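Ribose 5-phosphate isomerase (Giardia lamblia, PDB 3S5P) probably interconverts ribose 5-phosphate and ribulose 5-phosphate in the pentose phosphate pathway, as an isomerase of the RpiB type. Local coordinates at residues Q40-A45 / V136-L141; I94-N97 / R103-L106. All coordinates share one frame; numbering follows the deposited sequence.

Interaction 1: Q40-A45 / V136-L141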
ATOM      1  N   GLN A  40      10.962  15.567   8.809  1.00 53.60           N
ATOM      2  CA  GLN A  40      12.321  15.502   9.402  1.00 56.49           C
ATOM      3  C   GLN A  40      12.432  16.296  10.705  1.00 59.01           C
ATOM      4  O   GLN A  40      12.887  15.748  11.720  1.00 59.08           O
ATOM      5  CB  GLN A  40      13.400  15.956   8.417  1.00 58.89           C
ATOM      6  CG  GLN A  40      13.784  14.891   7.400  1.00 57.66           C
ATOM      7  CD  GLN A  40      14.588  15.444   6.225  1.00 60.48           C
ATOM      8  OE1 GLN A  40      14.695  14.800   5.175  1.00 58.55           O
ATOM      9  NE2 GLN A  40      15.160  16.636   6.400  1.00 61.94           N
ATOM     10  N   GLN A  41      11.992  17.558  10.682  1.00 61.76           N
ATOM     11  CA  GLN A  41      11.981  18.400  11.885  1.00 65.24           C
ATOM     12  C   GLN A  41      11.211  17.730  13.019  1.00 62.64           C
ATOM     13  O   GLN A  41      11.720  17.611  14.129  1.00 63.95           O
ATOM     14  CB  GLN A  41      11.403  19.792  11.593  1.00 68.44           C
ATOM     15  N   ARG A  42       9.994  17.275  12.716  1.00 62.05           N
ATOM     16  CA  ARG A  42       9.124  16.608  13.696  1.00 62.45           C
ATOM     17  C   ARG A  42       9.770  15.362  14.317  1.00 60.97           C
ATOM     18  O   ARG A  42       9.685  15.155  15.523  1.00 62.26           O
ATOM     19  CB  ARG A  42       7.766  16.234  13.076  1.00 61.31           C
ATOM     20  CG  ARG A  42       6.842  17.413  12.786  1.00 64.99           C
ATOM     21  CD  ARG A  42       6.339  18.082  14.062  1.00 66.92           C
ATOM     22  NE  ARG A  42       5.545  19.283  13.790  1.00 72.23           N
ATOM     23  CZ  ARG A  42       4.223  19.305  13.593  1.00 73.80           C
ATOM     24  NH1 ARG A  42       3.523  18.180  13.625  1.00 71.86           N
ATOM     25  NH2 ARG A  42       3.593  20.455  13.358  1.00 77.55           N
ATOM     26  N   ALA A  43      10.399  14.531  13.492  1.00 59.31           N
ATOM     27  CA  ALA A  43      11.099  13.357  14.013  1.00 59.44           C
ATOM     28  C   ALA A  43      12.327  13.726  14.866  1.00 62.17           C
ATOM     29  O   ALA A  43      12.579  13.076  15.876  1.00 63.96           O
ATOM     30  CB  ALA A  43      11.469  12.396  12.890  1.00 56.18           C
ATOM     31  N   SER A  44      13.069  14.768  14.474  1.00 64.53           N
ATOM     32  CA  SER A  44      14.211  15.259  15.274  1.00 68.65           C
ATOM     33  C   SER A  44      13.786  15.639  16.672  1.00 71.32           C
ATOM     34  O   SER A  44      14.464  15.300  17.652  1.00 73.52           O
ATOM     35  CB  SER A  44      14.875  16.501  14.659  1.00 71.10           C
ATOM     36  OG  SER A  44      15.596  16.205  13.482  1.00 72.45           O
ATOM     37  N   ALA A  45      12.673  16.368  16.750  1.00 71.87           N
ATOM     38  CA  ALA A  45      12.220  16.964  18.012  1.00 75.66           C
ATOM     39  C   ALA A  45      11.603  15.916  18.948  1.00 76.33           C
ATOM     40  O   ALA A  45      11.435  16.168  20.152  1.00 79.93           O
ATOM     41  CB  ALA A  45      11.246  18.127  17.755  1.00 76.23           C
ATOM     42  N   VAL A 136      -1.607  15.245   9.218  1.00 37.04           N
ATOM     43  CA  VAL A 136      -1.957  13.821   9.155  1.00 35.12           C
ATOM     44  C   VAL A 136      -0.727  12.987   8.809  1.00 34.82           C
ATOM     45  O   VAL A 136      -0.542  11.901   9.354  1.00 35.31           O
ATOM     46  CB  VAL A 136      -3.124  13.567   8.153  1.00 35.38           C
ATOM     47  CG1 VAL A 136      -3.377  12.080   7.906  1.00 31.29           C
ATOM     48  CG2 VAL A 136      -4.387  14.215   8.650  1.00 33.86           C
ATOM     49  N   ALA A 137       0.122  13.492   7.916  1.00 35.51           N
ATOM     50  CA  ALA A 137       1.337  12.800   7.546  1.00 35.09           C
ATOM     51  C   ALA A 137       2.262  12.684   8.765  1.00 35.91           C
ATOM     52  O   ALA A 137       2.887  11.654   8.976  1.00 35.05           O
ATOM     53  CB  ALA A 137       2.039  13.538   6.405  1.00 36.52           C
ATOM     54  N   ALA A 138       2.359  13.749   9.563  1.00 37.18           N
ATOM     55  CA  ALA A 138       3.191  13.705  10.778  1.00 38.02           C
ATOM     56  C   ALA A 138       2.623  12.741  11.815  1.00 37.46           C
ATOM     57  O   ALA A 138       3.365  12.094  12.536  1.00 37.76           O
ATOM     58  CB  ALA A 138       3.377  15.118  11.384  1.00 39.50           C
ATOM     59  N   SER A 139       1.305  12.618  11.906  1.00 38.38           N
ATOM     60  CA  SER A 139       0.774  11.734  12.971  1.00 38.92           C
ATOM     61  C   SER A 139       0.832  10.275  12.554  1.00 37.28           C
ATOM     62  O   SER A 139       0.925   9.418  13.409  1.00 38.85           O
ATOM     63  CB  SER A 139      -0.609  12.163  13.476  1.00 40.20           C
ATOM     64  OG  SER A 139      -1.637  11.769  12.613  1.00 40.10           O
ATOM     65  N   ILE A 140       0.847  10.021  11.241  1.00 36.49           N
ATOM     66  CA  ILE A 140       1.086   8.697  10.644  1.00 34.97           C
ATOM     67  C   ILE A 140       2.525   8.261  10.893  1.00 36.00           C
ATOM     68  O   ILE A 140       2.785   7.123  11.368  1.00 35.91           O
ATOM     69  CB  ILE A 140       0.785   8.708   9.102  1.00 34.42           C
ATOM     70  CG1 ILE A 140      -0.725   8.883   8.848  1.00 34.18           C
ATOM     71  CG2 ILE A 140       1.239   7.420   8.436  1.00 33.15           C
ATOM     72  CD1 ILE A 140      -1.080   9.120   7.394  1.00 30.73           C
ATOM     73  N   LEU A 141       3.454   9.160  10.567  1.00 36.22           N
ATOM     74  CA  LEU A 141       4.851   8.958  10.816  1.00 37.56           C
ATOM     75  C   LEU A 141       5.093   8.652  12.298  1.00 39.35           C
ATOM     76  O   LEU A 141       5.808   7.715  12.647  1.00 39.28           O
ATOM     77  CB  LEU A 141       5.646  10.224  10.435  1.00 38.54           C
ATOM     78  CG  LEU A 141       7.129  10.148  10.833  1.00 40.08           C
ATOM     79  CD1 LEU A 141       7.862   9.012  10.077  1.00 37.50           C
ATOM     80  CD2 LEU A 141       7.873  11.474  10.681  1.00 42.28           C
TER

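Interaction 2: I94-N97 / R103-L106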
ATOM      1  N   ILE A  94       4.894   0.400  -4.790  1.00 39.28           N
ATOM      2  CA  ILE A  94       5.020  -0.734  -5.685  1.00 38.95           C
ATOM      3  C   ILE A  94       6.501  -1.028  -5.925  1.00 39.56           C
ATOM      4  O   ILE A  94       6.937  -2.150  -5.782  1.00 38.91           O
ATOM      5  CB  ILE A  94       4.347  -0.437  -7.037  1.00 40.23           C
ATOM      6  CG1 ILE A  94       2.824  -0.469  -6.918  1.00 39.23           C
ATOM      7  CG2 ILE A  94       4.802  -1.425  -8.087  1.00 40.22           C
ATOM      8  CD1 ILE A  94       2.115   0.181  -8.138  1.00 39.34           C
ATOM      9  N   ALA A  95       7.274  -0.007  -6.298  1.00 40.16           N
ATOM     10  CA  ALA A  95       8.687  -0.223  -6.631  1.00 40.83           C
ATOM     11  C   ALA A  95       9.467  -0.649  -5.388  1.00 40.28           C
ATOM     12  O   ALA A  95      10.331  -1.531  -5.474  1.00 41.07           O
ATOM     13  CB  ALA A  95       9.309   1.041  -7.306  1.00 40.45           C
ATOM     14  N   ALA A  96       9.155  -0.035  -4.241  1.00 38.95           N
ATOM     15  CA  ALA A  96       9.850  -0.355  -3.003  1.00 39.15           C
ATOM     16  C   ALA A  96       9.574  -1.792  -2.586  1.00 39.51           C
ATOM     17  O   ALA A  96      10.495  -2.552  -2.223  1.00 40.00           O
ATOM     18  CB  ALA A  96       9.471   0.600  -1.895  1.00 37.53           C
ATOM     19  N   ASN A  97       8.309  -2.187  -2.642  1.00 39.74           N
ATOM     20  CA  ASN A  97       7.986  -3.584  -2.353  1.00 40.33           C
ATOM     21  C   ASN A  97       8.596  -4.611  -3.316  1.00 42.20           C
ATOM     22  O   ASN A  97       8.695  -5.777  -2.945  1.00 42.45           O
ATOM     23  CB  ASN A  97       6.487  -3.786  -2.224  1.00 39.40           C
ATOM     24  CG  ASN A  97       5.984  -3.323  -0.915  1.00 36.97           C
ATOM     25  OD1 ASN A  97       6.532  -3.692   0.123  1.00 35.75           O
ATOM     26  ND2 ASN A  97       4.951  -2.483  -0.931  1.00 33.24           N
ATOM     27  N   ARG A 103       9.574  -3.874   3.070  1.00 38.09           N
ATOM     28  CA  ARG A 103       8.145  -3.952   3.227  1.00 37.06           C
ATOM     29  C   ARG A 103       7.616  -2.525   3.379  1.00 36.62           C
ATOM     30  O   ARG A 103       7.776  -1.888   4.441  1.00 37.10           O
ATOM     31  CB  ARG A 103       7.815  -4.810   4.442  1.00 36.65           C
ATOM     32  CG  ARG A 103       8.176  -6.266   4.208  1.00 39.19           C
ATOM     33  CD  ARG A 103       8.311  -7.087   5.507  1.00 39.98           C
ATOM     34  NE  ARG A 103       9.416  -6.661   6.376  1.00 38.89           N
ATOM     35  CZ  ARG A 103      10.682  -7.016   6.204  1.00 42.53           C
ATOM     36  NH1 ARG A 103      11.040  -7.739   5.136  1.00 42.93           N
ATOM     37  NH2 ARG A 103      11.605  -6.602   7.071  1.00 42.88           N
ATOM     38  N   CYS A 104       6.976  -2.044   2.320  1.00 35.27           N
ATOM     39  CA  CYS A 104       6.579  -0.664   2.248  1.00 35.70           C
ATOM     40  C   CYS A 104       5.069  -0.526   2.379  1.00 35.42           C
ATOM     41  O   CYS A 104       4.278  -1.162   1.656  1.00 35.60           O
ATOM     42  CB  CYS A 104       7.115  -0.009   0.974  1.00 35.77           C
ATOM     43  SG  CYS A 104       6.697   1.725   0.759  1.00 36.70           S
ATOM     44  N   ALA A 105       4.699   0.307   3.339  1.00 34.84           N
ATOM     45  CA  ALA A 105       3.327   0.515   3.728  1.00 34.78           C
ATOM     46  C   ALA A 105       2.925   1.909   3.256  1.00 34.82           C
ATOM     47  O   ALA A 105       3.519   2.889   3.681  1.00 34.66           O
ATOM     48  CB  ALA A 105       3.230   0.422   5.236  1.00 33.86           C
ATOM     49  N   LEU A 106       1.948   1.987   2.356  1.00 35.30           N
ATOM     50  CA  LEU A 106       1.334   3.263   2.003  1.00 35.53           C
ATOM     51  C   LEU A 106       0.150   3.483   2.954  1.00 36.07           C
ATOM     52  O   LEU A 106      -0.860   2.779   2.896  1.00 36.07           O
ATOM     53  CB  LEU A 106       0.851   3.222   0.554  1.00 36.39           C
ATOM     54  CG  LEU A 106       0.029   4.424   0.075  1.00 37.13           C
ATOM     55  CD1 LEU A 106       0.804   5.724   0.291  1.00 34.97           C
ATOM     56  CD2 LEU A 106      -0.409   4.230  -1.358  1.00 35.68           C
TER

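Interaction 1: Q40-A45 / V136-L141
The guanidinium of R42 forms a salt bridge through NH2 with OE2 of E135, just before segment 136-141, while its NH1 lies 3.8 Å from the methyl CB of A138. This is packing between two helices, 33-45 and 134-146, of the Rossmann-like alpha/beta fold of the RpiB family, in which helices cover a parallel sheet. The arginine meets the methyl obliquely. R42 suits this partly exposed border because its long chain can span the gap and still deliver a charge to the neighbouring helix. CG stands anti to the carbonyl carbon (chi1 -71°), and the chain bends at chi2 (-68°) and is extended at chi3, which brings the guanidinium over to A138. The small A138 lets the helices come together, with 7.2 Å between its CA and the CA of R42. L39 and F38, a turn earlier on helix 33-45, also touch the A138 methyl. Deeper in, A43 rests against F26 and V50 of the sheet, and L141 packs on L39. Alanine and leucine suit this buried side, where apolar surfaces face one another: CD2 of L141 stands 4.3 Å from CB of A43.

Interaction 2: I94-N97 / R103-L106
Two hydrogen bonds tie the side-chain amide of N97 to the backbone of C104, and both belong to the same residue of the strand. The amide N-H of C104 gives a nearly straight bond to OD1 of N97, 2.8 Å from N to OD1 with an angle of 175° at the hydrogen. This donor arrives tilted 32° from the carbonyl plane of the asparagine. In return ND2 of N97 donates to O of C104 over 3.0 Å, lying in the plane of that carbonyl and on a lone pair, while the oxygen lies close to the plane of the N97 amide. Asparagine fits because one planar group offers an acceptor and a donor together, matching the N-H and C=O of a single residue; the pair of bonds fixes the amide's rotation. With CG anti to the carbonyl carbon (chi1 -78°), the amide swings from the helix toward the strand, although CB itself does not point there.

The segments belong to helix 90-97 and strand 104-106, the latter an edge of the chain's parallel sheet in this Rossmann-like alpha/beta fold. A105 joins the backbone of strand 124-128, which leaves the N-H and C=O of C104 directed to the asparagine.

Apolar contact adds to these bonds. CB of A96 sits 3.8 Å from CB of C104 and 4.0 Å from its SG, a close approach suited to two small residues. The cysteine side chain also touches S93, A124 and A126. Subunit packing adjoins this region: I94 meets C104 of the second subunit, and L106 meets L106 of that subunit.

Interactions 1 and 2 lie on opposite sides of the chain's centre, with their own centres 19 Å apart and their nearest atoms about 7 Å apart, so they do not touch. In sequence, 94-97 and 103-106 both fall between the two helical segments of interaction 1. Strand 124-128 connects them through the fold: I140, on helix 134-146, packs on its L125 and L127, while C104 of interaction 2 packs on its A124 and A126. Their surroundings differ, since the second subunit borders interaction 2 but does not touch the segments of interaction 1. Interaction 1 joins two helices within one subunit, whereas interaction 2 joins a helix to an outermost strand of the chain's sheet, beside the subunit interface.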